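Local coordinates for protein catecholate siderophore receptor Fiu (Escherichia coli, PDB 6BPM) that takes up iron bound to catecholate siderophores across the outer membrane, driven by TonB, and also serves as a receptor for several microcins, at residues G125-R130 / N481-A486; N344-T349 / T363-T368; T412-A417 / R434-H439; G477-W482 / Q504-G509. One frame throughout, in Å; residues are numbered along the deposited sequence.

Overall arrangement
All four contacts lie on one wall of the 22-stranded barrel. Contacts 2 and 3 each pair the two strands of a barrel hairpin, and strands 357-386 and 404-422, one from each, are neighbours, so the two form a continuous patch of sheet held by backbone hydrogen bonds. Contact 2 is nearer the surface; contact 3 is partly buried and set apart by a charge cluster around Arg434. Contacts 2, 3 and 4 all touch a bound POG chain. Contacts 1 and 4 are buried and share Asn481 and Trp482 on strand 467-489. They depend on side chains and a common water: contact 1 sets the plug against the barrel, contact 4 lies where strand 494-505 leaves its neighbour and enters a turn.

Contact 1. Residues G125-R130 / N481-A486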
# COMPACT_ATOMS: atom_id res chain seq x y z
N GLY A 125 0.25 3.31 17.32
CA GLY A 125 0.62 1.96 17.65
C GLY A 125 -0.47 1.18 18.35
O GLY A 125 -0.41 -0.05 18.39
N THR A 126 -1.47 1.87 18.89
CA THR A 126 -2.57 1.17 19.53
C THR A 126 -3.44 0.42 18.54
O THR A 126 -4.12 -0.53 18.93
CB THR A 126 -3.46 2.14 20.30
OG1 THR A 126 -3.95 3.13 19.37
CG2 THR A 126 -2.67 2.78 21.43
N ASP A 127 -3.48 0.85 17.27
CA ASP A 127 -4.47 0.32 16.35
C ASP A 127 -4.13 -1.11 15.95
O ASP A 127 -4.91 -2.04 16.16
CB ASP A 127 -4.60 1.20 15.11
CG ASP A 127 -5.01 2.65 15.44
OD1 ASP A 127 -5.20 2.98 16.64
OD2 ASP A 127 -5.09 3.46 14.48
N TYR A 128 -2.95 -1.30 15.35
CA TYR A 128 -2.61 -2.59 14.76
C TYR A 128 -1.24 -3.10 15.16
O TYR A 128 -0.75 -4.05 14.56
CB TYR A 128 -2.75 -2.50 13.25
CG TYR A 128 -4.14 -2.05 12.84
CD1 TYR A 128 -5.23 -2.89 12.97
CD2 TYR A 128 -4.36 -0.78 12.32
CE1 TYR A 128 -6.51 -2.48 12.60
CE2 TYR A 128 -5.63 -0.37 11.95
CZ TYR A 128 -6.70 -1.23 12.08
OH TYR A 128 -7.96 -0.82 11.71
N GLY A 129 -0.61 -2.51 16.17
CA GLY A 129 0.71 -2.93 16.60
C GLY A 129 1.79 -2.11 15.91
O GLY A 129 1.57 -0.94 15.57
N ARG A 130 2.96 -2.72 15.69
CA ARG A 130 4.01 -2.02 14.94
C ARG A 130 3.47 -1.58 13.59
O ARG A 130 2.56 -2.21 13.03
CB ARG A 130 5.24 -2.91 14.79
CG ARG A 130 4.98 -4.18 14.03
CD ARG A 130 6.21 -5.07 13.85
NE ARG A 130 5.79 -6.27 13.13
CZ ARG A 130 5.63 -6.34 11.82
NH1 ARG A 130 5.88 -5.27 11.06
NH2 ARG A 130 5.22 -7.47 11.26
N ASN A 481 2.33 1.67 23.70
CA ASN A 481 1.79 2.73 22.86
C ASN A 481 0.51 3.28 23.47
O ASN A 481 -0.15 2.64 24.29
CB ASN A 481 1.48 2.23 21.45
CG ASN A 481 2.73 1.92 20.67
OD1 ASN A 481 3.60 2.77 20.54
ND2 ASN A 481 2.81 0.71 20.14
N TRP A 482 0.15 4.49 23.05
CA TRP A 482 -1.07 5.07 23.57
C TRP A 482 -1.52 6.22 22.68
O TRP A 482 -0.76 6.71 21.84
CB TRP A 482 -0.88 5.52 25.01
CG TRP A 482 0.20 6.49 25.14
CD1 TRP A 482 1.54 6.23 25.24
CD2 TRP A 482 0.06 7.91 25.19
NE1 TRP A 482 2.23 7.40 25.35
CE2 TRP A 482 1.35 8.45 25.32
CE3 TRP A 482 -1.04 8.78 25.14
CZ2 TRP A 482 1.58 9.81 25.41
CZ3 TRP A 482 -0.81 10.13 25.23
CH2 TRP A 482 0.49 10.64 25.36
N LYS A 483 -2.77 6.61 22.87
CA LYS A 483 -3.36 7.72 22.14
C LYS A 483 -4.37 8.39 23.06
O LYS A 483 -4.81 7.80 24.04
CB LYS A 483 -4.02 7.26 20.84
CG LYS A 483 -5.08 6.19 21.02
CD LYS A 483 -5.92 6.07 19.75
CE LYS A 483 -6.87 4.90 19.74
NZ LYS A 483 -7.44 4.85 18.36
N ALA A 484 -4.65 9.66 22.78
CA ALA A 484 -5.63 10.41 23.56
C ALA A 484 -6.19 11.54 22.71
O ALA A 484 -5.44 12.24 22.03
CB ALA A 484 -4.98 10.96 24.82
N GLY A 485 -7.49 11.77 22.82
CA GLY A 485 -8.14 12.80 22.02
C GLY A 485 -9.29 13.46 22.77
O GLY A 485 -9.76 12.97 23.80
N ALA A 486 -9.71 14.59 22.25
CA ALA A 486 -10.83 15.32 22.83
C ALA A 486 -11.59 15.95 21.68
O ALA A 486 -10.99 16.43 20.72
CB ALA A 486 -10.38 16.38 23.82
O HOH W 1 3.92 0.34 17.41
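Lys483 reaches from the barrel wall to Asp127 of the plug, forming a weak salt bridge in which NZ lies 3.4 Å from OD1. The two side chains meet at about a right angle. On the way the lysine, extended beyond CG, passes over Thr126, whose OG1 is 3.4 Å from Lys483 CE. Asp127 does not depend on this lysine alone, since its OD2 makes a salt bridge with Arg40. Thr126 OG1 is hydrogen-bonded to Ser124 OG and lies 3.0 Å from Asp127 OD1. Its methyl meets the next residue back along the strand: with OG1 set between the backbone N and the carbonyl carbon (chi1 58°), CG2 packs 3.5 Å from Trp482 CA. This is the plug-to-barrel interface of a TonB-dependent receptor, with the short helical turn 125-128 of the plug lying against the inner face of strand 467-489. Asn481 points at that turn and lays its amide beside Gly125, ND2 being 3.5 Å from Gly125 CA; a side chain on Gly125 would run into this amide. ND2 donates to a water at 3.0 Å, and the same water donates to Gly129 O at 3.2 Å, bridging barrel and plug. Asn481 OD1 accepts from Gln504, and the backbone of Gly125 is bonded to Val502 of the adjoining strand 494-505.

Contact 2. Residues N344-T349 / T363-T368; sequences NQTNLT and TGVEFT. With POG ((20S)-2,5,8,11,14,17-hexamethyl-3,6,9,12,15,18-hexaoxahenicosane-1,20-diol), chain E.
Asn344 and Phe367, Thr346 and Val365, and Leu348 and Thr363 are the hydrogen-bonded pairs of this antiparallel hairpin, each joined by two backbone bonds. The shortest is Leu348 N to Thr363 O at 2.7 Å; the most bent is Val365 N to Thr346 O, with 148° at the hydrogen. Between these pairs the strands are joined by CA-H...O contacts, such as Glu366 CA to Asn344 O at 3.4 Å. Gly364 faces Asn347, and a CB there would collide with Thr346 O.

Among flat polar groups, Gln345 and Glu366 lie one over the other. Their stems touch, CG to CG at 3.3 Å, and the amide and carboxylate are stacked with planes 12° apart, Gln345 CD being 3.4 Å from Glu366 OE1. The two are not hydrogen-bonded: the carboxylate turns its OE2 to Arg434 in a salt bridge.

Apolar contact is made on the other face of the sheet. Leu348 and Thr363 run side by side, with Leu348 CB 3.9 Å from Thr363 CG2. A chi1 of -177° sets Thr363 OG1 anti to the backbone N, where it bonds Tyr416 O, and turns CG2 to the leucine.

A bound POG chain runs past the end of the pair, its O4 3.5 Å from Thr368 O.

Strands 327-354 and 357-386 are thus zipped together within the transmembrane barrel. Strand 289-310 flanks the first, where Asn344 OD1 meets Thr295, and strand 404-422 flanks the second, where the Phe367 and Phe413 rings meet edge-to-face.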
# COMPACT_ATOMS: atom_id res chain seq x y z
N ASN A 344 -4.66 -15.18 16.20
CA ASN A 344 -5.92 -15.29 16.91
C ASN A 344 -6.16 -14.01 17.70
O ASN A 344 -5.33 -13.63 18.54
CB ASN A 344 -5.93 -16.50 17.84
CG ASN A 344 -7.27 -16.75 18.44
OD1 ASN A 344 -8.19 -17.19 17.75
ND2 ASN A 344 -7.42 -16.47 19.72
N GLN A 345 -7.29 -13.34 17.45
CA GLN A 345 -7.63 -12.08 18.11
C GLN A 345 -8.99 -12.16 18.80
O GLN A 345 -10.00 -12.45 18.14
CB GLN A 345 -7.63 -10.94 17.11
CG GLN A 345 -6.25 -10.63 16.61
CD GLN A 345 -6.26 -9.68 15.45
OE1 GLN A 345 -7.33 -9.27 14.98
NE2 GLN A 345 -5.07 -9.30 14.98
N THR A 346 -9.02 -11.83 20.09
CA THR A 346 -10.23 -11.70 20.90
C THR A 346 -10.53 -10.22 21.15
O THR A 346 -9.65 -9.48 21.63
CB THR A 346 -10.08 -12.39 22.25
OG1 THR A 346 -9.70 -13.76 22.06
CG2 THR A 346 -11.40 -12.35 23.00
N ASN A 347 -11.75 -9.78 20.84
CA ASN A 347 -12.18 -8.40 21.06
C ASN A 347 -13.44 -8.35 21.91
O ASN A 347 -14.39 -9.10 21.69
CB ASN A 347 -12.44 -7.68 19.74
CG ASN A 347 -12.99 -6.30 19.95
OD1 ASN A 347 -14.17 -6.05 19.71
ND2 ASN A 347 -12.14 -5.38 20.42
N LEU A 348 -13.46 -7.44 22.88
CA LEU A 348 -14.63 -7.19 23.72
C LEU A 348 -15.00 -5.72 23.63
O LEU A 348 -14.19 -4.84 23.95
CB LEU A 348 -14.36 -7.59 25.17
CG LEU A 348 -15.35 -7.01 26.17
CD1 LEU A 348 -16.72 -7.54 25.84
CD2 LEU A 348 -14.95 -7.41 27.56
N THR A 349 -16.22 -5.44 23.18
CA THR A 349 -16.78 -4.10 23.20
C THR A 349 -17.96 -4.07 24.16
O THR A 349 -18.76 -5.01 24.20
CB THR A 349 -17.22 -3.64 21.81
OG1 THR A 349 -18.21 -4.54 21.29
CG2 THR A 349 -16.05 -3.64 20.88
N THR A 363 -11.62 -3.64 24.04
CA THR A 363 -10.43 -4.21 24.65
C THR A 363 -10.21 -5.60 24.05
O THR A 363 -11.13 -6.18 23.48
CB THR A 363 -10.63 -4.18 26.19
OG1 THR A 363 -9.48 -4.66 26.88
CG2 THR A 363 -11.85 -4.98 26.58
N GLY A 364 -8.98 -6.11 24.12
CA GLY A 364 -8.71 -7.39 23.49
C GLY A 364 -7.30 -7.91 23.74
O GLY A 364 -6.48 -7.26 24.40
N VAL A 365 -7.05 -9.13 23.22
CA VAL A 365 -5.75 -9.80 23.27
C VAL A 365 -5.50 -10.49 21.93
O VAL A 365 -6.42 -11.03 21.30
CB VAL A 365 -5.62 -10.83 24.41
CG1 VAL A 365 -6.10 -10.25 25.73
CG2 VAL A 365 -6.36 -12.09 24.08
N GLU A 366 -4.24 -10.48 21.48
CA GLU A 366 -3.88 -11.01 20.17
C GLU A 366 -2.62 -11.86 20.29
O GLU A 366 -1.66 -11.47 20.96
CB GLU A 366 -3.69 -9.87 19.17
CG GLU A 366 -4.89 -8.92 19.14
CD GLU A 366 -4.78 -7.79 18.12
OE1 GLU A 366 -5.83 -7.19 17.78
OE2 GLU A 366 -3.67 -7.53 17.63
N PHE A 367 -2.66 -13.04 19.67
CA PHE A 367 -1.52 -13.92 19.49
C PHE A 367 -1.24 -14.03 18.00
O PHE A 367 -2.18 -14.22 17.21
CB PHE A 367 -1.77 -15.30 20.07
CG PHE A 367 -2.30 -15.28 21.47
CD1 PHE A 367 -3.63 -15.00 21.70
CD2 PHE A 367 -1.48 -15.53 22.54
CE1 PHE A 367 -4.11 -14.97 22.98
CE2 PHE A 367 -1.96 -15.51 23.82
CZ PHE A 367 -3.28 -15.24 24.04
N THR A 368 0.02 -13.86 17.61
CA THR A 368 0.37 -13.79 16.19
C THR A 368 1.73 -14.45 15.96
O THR A 368 2.66 -14.25 16.75
CB THR A 368 0.38 -12.32 15.72
OG1 THR A 368 -0.87 -11.72 16.07
CG2 THR A 368 0.55 -12.21 14.23
OH POG E . 13.85 -8.96 26.83
C2 POG E . 12.59 -8.44 27.15
C1 POG E . 12.63 -7.73 28.51
C3 POG E . 11.57 -9.58 27.20
O2 POG E . 10.69 -9.43 26.12
C5 POG E . 9.55 -10.22 26.19
O1 POG E . -2.74 -18.25 16.24
C4 POG E . -1.50 -17.66 16.53
C6 POG E . -0.76 -18.50 17.56
O3 POG E . 0.54 -17.99 17.72
C7 POG E . 1.44 -18.82 18.42
C8 POG E . 2.22 -18.07 19.51
O4 POG E . 2.46 -16.71 19.19
C9 POG E . 3.40 -15.98 19.94
C10 POG E . 2.94 -15.59 21.36
O5 POG E . 3.83 -14.57 21.78
C11 POG E . 4.37 -14.46 23.07
C12 POG E . 5.88 -14.67 23.00
O6 POG E . 6.45 -13.49 22.53
C13 POG E . 7.71 -13.23 23.07
C14 POG E . 7.56 -12.24 24.23
O7 POG E . 8.84 -11.79 24.57
C15 POG E . 9.00 -10.41 24.78
C16 POG E . 8.49 -9.53 27.05
C17 POG E . 6.90 -12.91 25.45
C18 POG E . 6.33 -15.82 22.08
C19 POG E . 2.92 -16.81 22.30
C20 POG E . 3.49 -18.89 19.79
C21 POG E . -0.72 -19.95 17.09

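Contact 3. Residues T412-A417 / R434-H439; sequences TFAIYA and RLDNYH. With POG ((20S)-2,5,8,11,14,17-hexamethyl-3,6,9,12,15,18-hexaoxahenicosane-1,20-diol), chain E.
The guanidinium of Arg434 carries the methyl of Ala414 over one face, with Ala414 CB 3.3 Å from NH1, while the carboxylate of Asp436 sits in its plane at the edge. NE donates to the syn lone pair of Asp436 OD1 at 2.8 Å, and NH1 makes a longer, weak bond to OD2. The arginine reaches this place by running straight up from the strand, its CG anti to the backbone N (chi1 -180°). NH1 also forms a salt bridge with Glu366, so the cation lies between two carboxylates, an arrangement likely to favour their ionised forms. With a methionine in its place, Asp436 and Glu366 would probably lose their shared positive partner and be left facing one another's charge more directly.

Beside it, Tyr416 packs CB on Arg434 CB at 3.9 Å, and its ring makes a cation-pi contact with Lys30. Thr412 crosses Asp436 at a slant, CG2 being 3.4 Å from OD2. On the other face of the sheet Ile415 CG2 meets Leu435 CB at 4.2 Å. A POG chain lies across this face, touching Phe413 CB through its C11 at 3.7 Å.

Four backbone bonds join the strands, two between Phe413 and Asn437 and two between Ile415 and Leu435; Asn437 N to Phe413 O is nearly straight at 174°. The hairpin of strands 404-422 and 427-447 is part of the barrel wall, bordered by strand 357-386 beside Ala414 and by strand 467-489, whose Leu479 touches Asp436.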
# COMPACT_ATOMS: atom_id res chain seq x y z
N THR A 412 4.20 -12.38 18.42
CA THR A 412 3.63 -11.23 19.12
C THR A 412 2.52 -11.64 20.08
O THR A 412 1.63 -12.42 19.72
CB THR A 412 3.07 -10.20 18.13
OG1 THR A 412 4.00 -9.97 17.06
CG2 THR A 412 2.76 -8.88 18.84
N PHE A 413 2.57 -11.10 21.30
CA PHE A 413 1.45 -11.09 22.25
C PHE A 413 1.10 -9.64 22.55
O PHE A 413 1.95 -8.88 23.02
CB PHE A 413 1.80 -11.80 23.55
CG PHE A 413 0.75 -11.62 24.64
CD1 PHE A 413 -0.31 -12.50 24.75
CD2 PHE A 413 0.84 -10.58 25.54
CE1 PHE A 413 -1.28 -12.35 25.72
CE2 PHE A 413 -0.13 -10.42 26.52
CZ PHE A 413 -1.19 -11.31 26.61
N ALA A 414 -0.15 -9.26 22.29
CA ALA A 414 -0.59 -7.88 22.50
C ALA A 414 -1.87 -7.83 23.33
O ALA A 414 -2.79 -8.64 23.14
CB ALA A 414 -0.85 -7.16 21.17
N ILE A 415 -1.95 -6.85 24.22
CA ILE A 415 -3.14 -6.61 25.01
C ILE A 415 -3.44 -5.12 24.88
O ILE A 415 -2.53 -4.29 24.96
CB ILE A 415 -2.94 -7.04 26.47
CG1 ILE A 415 -4.26 -7.22 27.19
CG2 ILE A 415 -2.15 -6.03 27.23
CD1 ILE A 415 -4.08 -7.75 28.59
N TYR A 416 -4.71 -4.77 24.68
CA TYR A 416 -5.04 -3.37 24.48
C TYR A 416 -6.34 -3.01 25.21
O TYR A 416 -7.08 -3.87 25.68
CB TYR A 416 -5.13 -3.03 22.99
CG TYR A 416 -6.20 -3.76 22.22
CD1 TYR A 416 -5.96 -4.98 21.62
CD2 TYR A 416 -7.47 -3.21 22.08
CE1 TYR A 416 -6.94 -5.64 20.90
CE2 TYR A 416 -8.46 -3.86 21.37
CZ TYR A 416 -8.20 -5.07 20.79
OH TYR A 416 -9.19 -5.70 20.08
N ALA A 417 -6.59 -1.70 25.30
CA ALA A 417 -7.84 -1.21 25.89
C ALA A 417 -8.08 0.21 25.40
O ALA A 417 -7.25 1.09 25.67
CB ALA A 417 -7.77 -1.25 27.42
N ARG A 434 -1.79 0.12 24.49
CA ARG A 434 -1.50 -1.20 23.96
C ARG A 434 -0.09 -1.58 24.37
O ARG A 434 0.77 -0.71 24.53
CB ARG A 434 -1.69 -1.24 22.44
CG ARG A 434 -1.42 -2.60 21.80
CD ARG A 434 -1.56 -2.50 20.32
NE ARG A 434 -1.08 -3.70 19.64
CZ ARG A 434 -1.82 -4.49 18.88
NH1 ARG A 434 -1.27 -5.56 18.30
NH2 ARG A 434 -3.09 -4.19 18.65
N LEU A 435 0.09 -2.85 24.66
CA LEU A 435 1.38 -3.43 25.02
C LEU A 435 1.65 -4.57 24.05
O LEU A 435 0.77 -5.39 23.80
CB LEU A 435 1.37 -3.93 26.46
CG LEU A 435 2.64 -4.67 26.83
CD1 LEU A 435 3.83 -3.71 26.77
CD2 LEU A 435 2.54 -5.32 28.21
N ASP A 436 2.82 -4.57 23.42
CA ASP A 436 3.22 -5.65 22.53
C ASP A 436 4.46 -6.32 23.09
O ASP A 436 5.49 -5.66 23.29
CB ASP A 436 3.48 -5.16 21.11
CG ASP A 436 2.20 -4.90 20.33
OD1 ASP A 436 1.44 -4.00 20.72
OD2 ASP A 436 1.96 -5.61 19.32
N ASN A 437 4.39 -7.64 23.32
CA ASN A 437 5.56 -8.45 23.62
C ASN A 437 5.89 -9.22 22.35
O ASN A 437 5.03 -9.92 21.81
CB ASN A 437 5.31 -9.41 24.78
CG ASN A 437 5.18 -8.70 26.11
OD1 ASN A 437 5.82 -7.68 26.34
ND2 ASN A 437 4.35 -9.25 26.99
N TYR A 438 7.10 -9.04 21.85
CA TYR A 438 7.51 -9.65 20.61
C TYR A 438 8.85 -10.34 20.81
O TYR A 438 9.66 -9.93 21.64
CB TYR A 438 7.61 -8.61 19.47
CG TYR A 438 8.78 -7.64 19.57
CD1 TYR A 438 9.99 -7.92 18.96
CD2 TYR A 438 8.66 -6.45 20.28
CE1 TYR A 438 11.06 -7.03 19.05
CE2 TYR A 438 9.72 -5.57 20.37
CZ TYR A 438 10.92 -5.86 19.76
OH TYR A 438 11.97 -4.98 19.86
N HIS A 439 9.04 -11.42 20.06
CA HIS A 439 10.34 -12.05 19.88
C HIS A 439 10.53 -12.19 18.39
O HIS A 439 9.63 -12.66 17.69
CB HIS A 439 10.42 -13.41 20.56
CG HIS A 439 11.75 -14.06 20.44
ND1 HIS A 439 12.91 -13.47 20.89
CD2 HIS A 439 12.12 -15.26 19.93
CE1 HIS A 439 13.93 -14.27 20.67
NE2 HIS A 439 13.48 -15.37 20.08
OH POG E . 13.85 -8.96 26.83
C2 POG E . 12.59 -8.44 27.15
C1 POG E . 12.63 -7.73 28.51
C3 POG E . 11.57 -9.58 27.20
O2 POG E . 10.69 -9.43 26.12
C5 POG E . 9.55 -10.22 26.19
O1 POG E . -2.74 -18.25 16.24
C4 POG E . -1.50 -17.66 16.53
C6 POG E . -0.76 -18.50 17.56
O3 POG E . 0.54 -17.99 17.72
C7 POG E . 1.44 -18.82 18.42
C8 POG E . 2.22 -18.07 19.51
O4 POG E . 2.46 -16.71 19.19
C9 POG E . 3.40 -15.98 19.94
C10 POG E . 2.94 -15.59 21.36
O5 POG E . 3.83 -14.57 21.78
C11 POG E . 4.37 -14.46 23.07
C12 POG E . 5.88 -14.67 23.00
O6 POG E . 6.45 -13.49 22.53
C13 POG E . 7.71 -13.23 23.07
C14 POG E . 7.56 -12.24 24.23
O7 POG E . 8.84 -11.79 24.57
C15 POG E . 9.00 -10.41 24.78
C16 POG E . 8.49 -9.53 27.05
C17 POG E . 6.90 -12.91 25.45
C18 POG E . 6.33 -15.82 22.08
C19 POG E . 2.92 -16.81 22.30
C20 POG E . 3.49 -18.89 19.79
C21 POG E . -0.72 -19.95 17.09

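Contact 4. Residues G477-W482 / Q504-G509. With POG ((20S)-2,5,8,11,14,17-hexamethyl-3,6,9,12,15,18-hexaoxahenicosane-1,20-diol), chain E.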
# COMPACT_ATOMS: atom_id res chain seq x y z
N GLY A 477 11.44 -7.72 22.79
CA GLY A 477 11.16 -6.37 23.24
C GLY A 477 9.71 -6.13 23.60
O GLY A 477 8.83 -6.98 23.41
N ASN A 478 9.49 -4.93 24.11
CA ASN A 478 8.19 -4.44 24.50
C ASN A 478 7.87 -3.23 23.64
O ASN A 478 8.76 -2.50 23.21
CB ASN A 478 8.18 -4.06 25.98
CG ASN A 478 8.24 -5.28 26.87
OD1 ASN A 478 7.20 -5.82 27.23
ND2 ASN A 478 9.44 -5.73 27.21
N LEU A 479 6.60 -3.07 23.32
CA LEU A 479 6.11 -1.87 22.66
C LEU A 479 4.94 -1.37 23.48
O LEU A 479 3.86 -1.99 23.46
CB LEU A 479 5.68 -2.15 21.22
CG LEU A 479 6.67 -2.56 20.16
CD1 LEU A 479 5.91 -2.66 18.86
CD2 LEU A 479 7.80 -1.55 20.07
N MET A 480 5.11 -0.24 24.15
CA MET A 480 4.03 0.40 24.88
C MET A 480 3.61 1.62 24.07
O MET A 480 4.44 2.47 23.76
CB MET A 480 4.43 0.77 26.30
CG MET A 480 4.87 -0.42 27.13
SD MET A 480 5.80 0.05 28.62
CE MET A 480 6.53 -1.52 29.09
N ASN A 481 2.33 1.67 23.70
CA ASN A 481 1.79 2.73 22.86
C ASN A 481 0.51 3.28 23.47
O ASN A 481 -0.15 2.64 24.29
CB ASN A 481 1.48 2.23 21.45
CG ASN A 481 2.73 1.92 20.67
OD1 ASN A 481 3.60 2.77 20.54
ND2 ASN A 481 2.81 0.71 20.14
N TRP A 482 0.15 4.49 23.05
CA TRP A 482 -1.07 5.07 23.57
C TRP A 482 -1.52 6.22 22.68
O TRP A 482 -0.76 6.71 21.84
CB TRP A 482 -0.88 5.52 25.01
CG TRP A 482 0.20 6.49 25.14
CD1 TRP A 482 1.54 6.23 25.24
CD2 TRP A 482 0.06 7.91 25.19
NE1 TRP A 482 2.23 7.40 25.35
CE2 TRP A 482 1.35 8.45 25.32
CE3 TRP A 482 -1.04 8.78 25.14
CZ2 TRP A 482 1.58 9.81 25.41
CZ3 TRP A 482 -0.81 10.13 25.23
CH2 TRP A 482 0.49 10.64 25.36
N GLN A 504 5.41 2.92 17.05
CA GLN A 504 6.77 2.42 17.09
C GLN A 504 7.00 1.35 16.04
O GLN A 504 6.07 0.69 15.56
CB GLN A 504 7.13 1.88 18.48
CG GLN A 504 7.11 2.93 19.59
CD GLN A 504 7.47 2.35 20.96
OE1 GLN A 504 8.63 2.09 21.25
NE2 GLN A 504 6.46 2.15 21.79
N GLN A 505 8.26 1.20 15.67
CA GLN A 505 8.69 0.16 14.74
C GLN A 505 10.00 -0.39 15.29
O GLN A 505 11.06 0.25 15.14
CB GLN A 505 8.85 0.70 13.32
CG GLN A 505 9.28 -0.36 12.32
CD GLN A 505 8.16 -1.35 12.00
OE1 GLN A 505 7.87 -2.27 12.77
NE2 GLN A 505 7.51 -1.12 10.89
N PRO A 506 9.98 -1.54 15.95
CA PRO A 506 11.19 -2.03 16.60
C PRO A 506 12.16 -2.60 15.58
O PRO A 506 11.77 -2.86 14.43
CB PRO A 506 10.66 -3.15 17.51
CG PRO A 506 9.45 -3.64 16.82
CD PRO A 506 8.83 -2.44 16.14
N PRO A 507 13.41 -2.83 15.99
CA PRO A 507 14.34 -3.59 15.15
C PRO A 507 13.72 -4.89 14.65
O PRO A 507 13.22 -5.69 15.44
CB PRO A 507 15.50 -3.88 16.11
CG PRO A 507 15.42 -2.81 17.14
CD PRO A 507 13.97 -2.50 17.31
N GLY A 508 13.73 -5.09 13.33
CA GLY A 508 13.14 -6.28 12.76
C GLY A 508 11.67 -6.16 12.43
O GLY A 508 11.10 -7.10 11.88
N GLY A 509 11.05 -5.03 12.75
CA GLY A 509 9.64 -4.84 12.45
C GLY A 509 9.36 -4.45 11.03
O GLY A 509 8.22 -4.58 10.57
OH POG E . 13.85 -8.96 26.83
C2 POG E . 12.59 -8.44 27.15
C1 POG E . 12.63 -7.73 28.51
C3 POG E . 11.57 -9.58 27.20
O2 POG E . 10.69 -9.43 26.12
C5 POG E . 9.55 -10.22 26.19
O1 POG E . -2.74 -18.25 16.24
C4 POG E . -1.50 -17.66 16.53
C6 POG E . -0.76 -18.50 17.56
O3 POG E . 0.54 -17.99 17.72
C7 POG E . 1.44 -18.82 18.42
C8 POG E . 2.22 -18.07 19.51
O4 POG E . 2.46 -16.71 19.19
C9 POG E . 3.40 -15.98 19.94
C10 POG E . 2.94 -15.59 21.36
O5 POG E . 3.83 -14.57 21.78
C11 POG E . 4.37 -14.46 23.07
C12 POG E . 5.88 -14.67 23.00
O6 POG E . 6.45 -13.49 22.53
C13 POG E . 7.71 -13.23 23.07
C14 POG E . 7.56 -12.24 24.23
O7 POG E . 8.84 -11.79 24.57
C15 POG E . 9.00 -10.41 24.78
C16 POG E . 8.49 -9.53 27.05
C17 POG E . 6.90 -12.91 25.45
C18 POG E . 6.33 -15.82 22.08
C19 POG E . 2.92 -16.81 22.30
C20 POG E . 3.49 -18.89 19.79
C21 POG E . -0.72 -19.95 17.09
O HOH W 1 3.92 0.34 17.41
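Leu479 and Gln504 have the nearest CA atoms of the two segments, yet these are 7.1 Å apart, because strand 494-505 is leaving strand 467-489 and passing into a type II beta turn, Pro506 to Gly509, closed by Gly509 N to Pro506 O at 2.8 Å. In this barrel hairpin the strands are still backbone-bonded at Trp482 and Val502; farther along, side chains and a water make the contact. Leu479 slides past Gln504 in the opposite direction, its CD2 lying 3.8 Å from Gln504 CB, while CD1 crosses to Pro506 CD at 4.0 Å. The extended glutamine carries its amide to Asn481, where NE2 donates to OD1 at 3.2 Å in a nearly straight bond (170°). The amide planes stand 87° apart, and the donor arrives 52° above the carbonyl plane of Asn481 instead of along a lone pair. Cut back to an alanine, this position would lack the donor, and Asn481 OD1 would probably be left without its partner from strand 494-505. Pro506 also rests against Tyr438 and Arg130, tying the turn to strand 427-447 and to the plug. The water held by Asn481 ND2 donates to Gln504 O at 2.9 Å.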